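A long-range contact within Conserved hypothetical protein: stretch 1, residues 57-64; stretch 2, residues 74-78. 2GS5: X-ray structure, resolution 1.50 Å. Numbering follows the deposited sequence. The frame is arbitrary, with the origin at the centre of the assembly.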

# COMPACT_ATOMS: atom_id res chain seq x y z
N ASP A 57 4.11 -11.30 12.31
CA ASP A 57 3.62 -11.88 13.55
C ASP A 57 3.87 -10.98 14.76
O ASP A 57 3.68 -11.40 15.90
N VAL A 58 4.27 -9.73 14.51
CA VAL A 58 4.55 -8.78 15.59
C VAL A 58 3.32 -7.93 15.87
O VAL A 58 2.85 -7.19 15.01
N ALA A 59 2.77 -8.05 17.08
CA ALA A 59 1.62 -7.25 17.49
C ALA A 59 2.02 -5.79 17.63
O ALA A 59 3.08 -5.47 18.17
N VAL A 60 1.15 -4.90 17.17
CA VAL A 60 1.35 -3.47 17.34
C VAL A 60 1.54 -3.12 18.82
O VAL A 60 2.33 -2.24 19.17
N PHE A 61 0.83 -3.83 19.70
CA PHE A 61 0.95 -3.63 21.15
C PHE A 61 2.40 -3.68 21.65
O PHE A 61 2.76 -2.96 22.58
N ASN A 62 3.23 -4.50 21.03
CA ASN A 62 4.61 -4.67 21.48
C ASN A 62 5.60 -3.61 20.98
O ASN A 62 6.75 -3.58 21.43
N VAL A 63 5.14 -2.74 20.09
CA VAL A 63 5.99 -1.72 19.48
C VAL A 63 5.51 -0.31 19.83
O VAL A 63 6.27 0.49 20.37
N ILE A 64 4.25 -0.02 19.52
CA ILE A 64 3.63 1.28 19.82
C ILE A 64 2.21 1.05 20.34
O ILE A 64 1.24 1.26 19.63
N PRO A 74 -6.27 -7.31 11.55
CA PRO A 74 -5.48 -7.72 12.70
C PRO A 74 -4.44 -6.66 13.10
O PRO A 74 -3.76 -6.08 12.24
N GLN A 75 -4.32 -6.43 14.40
CA GLN A 75 -3.50 -5.36 14.93
C GLN A 75 -2.05 -5.82 15.05
O GLN A 75 -1.47 -5.87 16.13
N ALA A 76 -1.50 -6.16 13.89
CA ALA A 76 -0.12 -6.61 13.76
C ALA A 76 0.57 -5.68 12.78
O ALA A 76 -0.07 -5.11 11.89
N LEU A 77 1.88 -5.54 12.94
CA LEU A 77 2.67 -4.83 11.95
C LEU A 77 2.64 -5.63 10.65
O LEU A 77 2.76 -6.87 10.67
N TYR A 78 2.48 -4.91 9.55
CA TYR A 78 2.66 -5.49 8.22
C TYR A 78 4.08 -5.18 7.77
O TYR A 78 4.67 -4.18 8.20

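What holds the two backbones at a distance where side chains can meet? Ala-59 and Ala-76 face each other as an antiparallel, non-hydrogen-bonded pair, and two hydrogen bonds flank them. Leu-77 N donates to Val-58 O at 2.8 Å, and Val-60 N donates to Gln-75 O at 3.0 Å; both are close to straight, with angles at the hydrogen of 159° and 167°. Val-58 O also receives a CA-H...O contact from Ala-76 CA at 3.3 Å, a common companion to such pairing. Ala-59 CA and Ala-76 CA lie 4.2 Å apart, and the side chains of the pair diverge. Their CA-to-CB bonds point away overall, yet Ala-76 CB still comes within 3.5 Å of Val-58 O, and Ala-59 CB within 4.1 Å of Gln-75 O.

Which side chains make the apolar contacts? Leu-77 is the centre: it is buried, loses more surface to the other stretch than any other residue here, and meets three valines. Its CA-to-CB bond runs sideways, and the m, t rotamer (chi1 -69°, chi2 178°) carries the two methyls to different neighbours. Leu-77 CD1 lies 4.0 Å from Val-58 CG1 and 3.7 Å from Val-63 CG2, while Leu-77 CD2 lies 4.3 Å from Val-60 CG2. All three valines adopt the t rotamer, yet they approach differently: Val-63 points toward the other stretch, whereas Val-58 and Val-60 leave their backbone sideways.

How does Val-63 come to join Val-58 and Val-60 around one leucine? Residues 60-62 have helical backbone angles, and the chain curls back on itself after the short strand. Asn-62 N bonds to Ala-59 O at 3.0 Å, and Val-63 N to Val-60 O at 3.0 Å. This turn brings Val-63 back within reach of Leu-77. Val-60, itself buried, also packs against the opposing backbone, with its CG2 3.8 Å from Ala-76 C.

Do polar side chains or waters take part? No side-chain polar group bonds across the contact; the polar links are made by backbone atoms and one water. Gln-75, with chi1 m and chi2 t, sends its end away from stretch 1, and its NE2 is hydrogen-bonded elsewhere in the structure. Its carbonyl does the bridging instead: water 1 donates to Gln-75 O at 2.8 Å and accepts from Phe-61 N at 2.9 Å, extending the polar connection one residue beyond Val-60. The Phe-61 ring, in the t rotamer, leads away from stretch 2 and takes no part in the packing.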

# COMPACT_ATOMS: atom_id res chain seq x y z
CB ASP A 57 4.27 -13.25 13.75
CG ASP A 57 3.89 -14.23 12.65
OD1 ASP A 57 2.68 -14.48 12.47
OD2 ASP A 57 4.80 -14.73 11.96
CB VAL A 58 5.74 -7.86 15.24
CG1 VAL A 58 6.00 -6.88 16.37
CG2 VAL A 58 7.00 -8.70 14.93
CB ALA A 59 1.05 -7.78 18.81
CB VAL A 60 0.16 -2.65 16.75
CG1 VAL A 60 0.29 -1.16 17.09
CG2 VAL A 60 0.07 -2.86 15.24
CB PHE A 61 0.12 -4.68 21.91
CG PHE A 61 0.19 -4.54 23.40
CD1 PHE A 61 -0.71 -3.73 24.08
CD2 PHE A 61 1.16 -5.22 24.12
CE1 PHE A 61 -0.64 -3.61 25.46
CE2 PHE A 61 1.24 -5.09 25.51
CZ PHE A 61 0.33 -4.29 26.17
CB ASN A 62 5.08 -6.08 21.15
CG ASN A 62 4.40 -7.12 22.01
OD1 ASN A 62 4.47 -7.05 23.24
ND2 ASN A 62 3.74 -8.08 21.38
CB VAL A 63 6.06 -1.90 17.95
CG1 VAL A 63 6.89 -0.78 17.31
CG2 VAL A 63 6.64 -3.28 17.60
CB ILE A 64 3.61 2.25 18.60
CG1 ILE A 64 3.35 1.50 17.29
CG2 ILE A 64 4.91 3.03 18.50
CD1 ILE A 64 3.24 2.42 16.08
CB PRO A 74 -4.80 -9.00 12.23
CG PRO A 74 -4.75 -8.90 10.78
CD PRO A 74 -5.84 -8.00 10.32
CB GLN A 75 -4.07 -4.86 16.26
CG GLN A 75 -5.50 -4.36 16.11
CD GLN A 75 -6.14 -3.96 17.41
OE1 GLN A 75 -6.04 -4.67 18.42
NE2 GLN A 75 -6.84 -2.82 17.40
CB ALA A 76 -0.08 -8.04 13.21
CB LEU A 77 4.11 -4.66 12.42
CG LEU A 77 4.34 -3.72 13.61
CD1 LEU A 77 5.82 -3.70 14.00
CD2 LEU A 77 3.86 -2.33 13.28
CB TYR A 78 1.60 -4.92 7.26
CG TYR A 78 0.27 -5.66 7.36
CD1 TYR A 78 -0.40 -5.75 8.57
CD2 TYR A 78 -0.30 -6.28 6.25
CE1 TYR A 78 -1.59 -6.43 8.68
CE2 TYR A 78 -1.50 -6.98 6.35
CZ TYR A 78 -2.15 -7.04 7.56
OH TYR A 78 -3.35 -7.73 7.67
O HOH W 1 -1.55 -5.34 18.91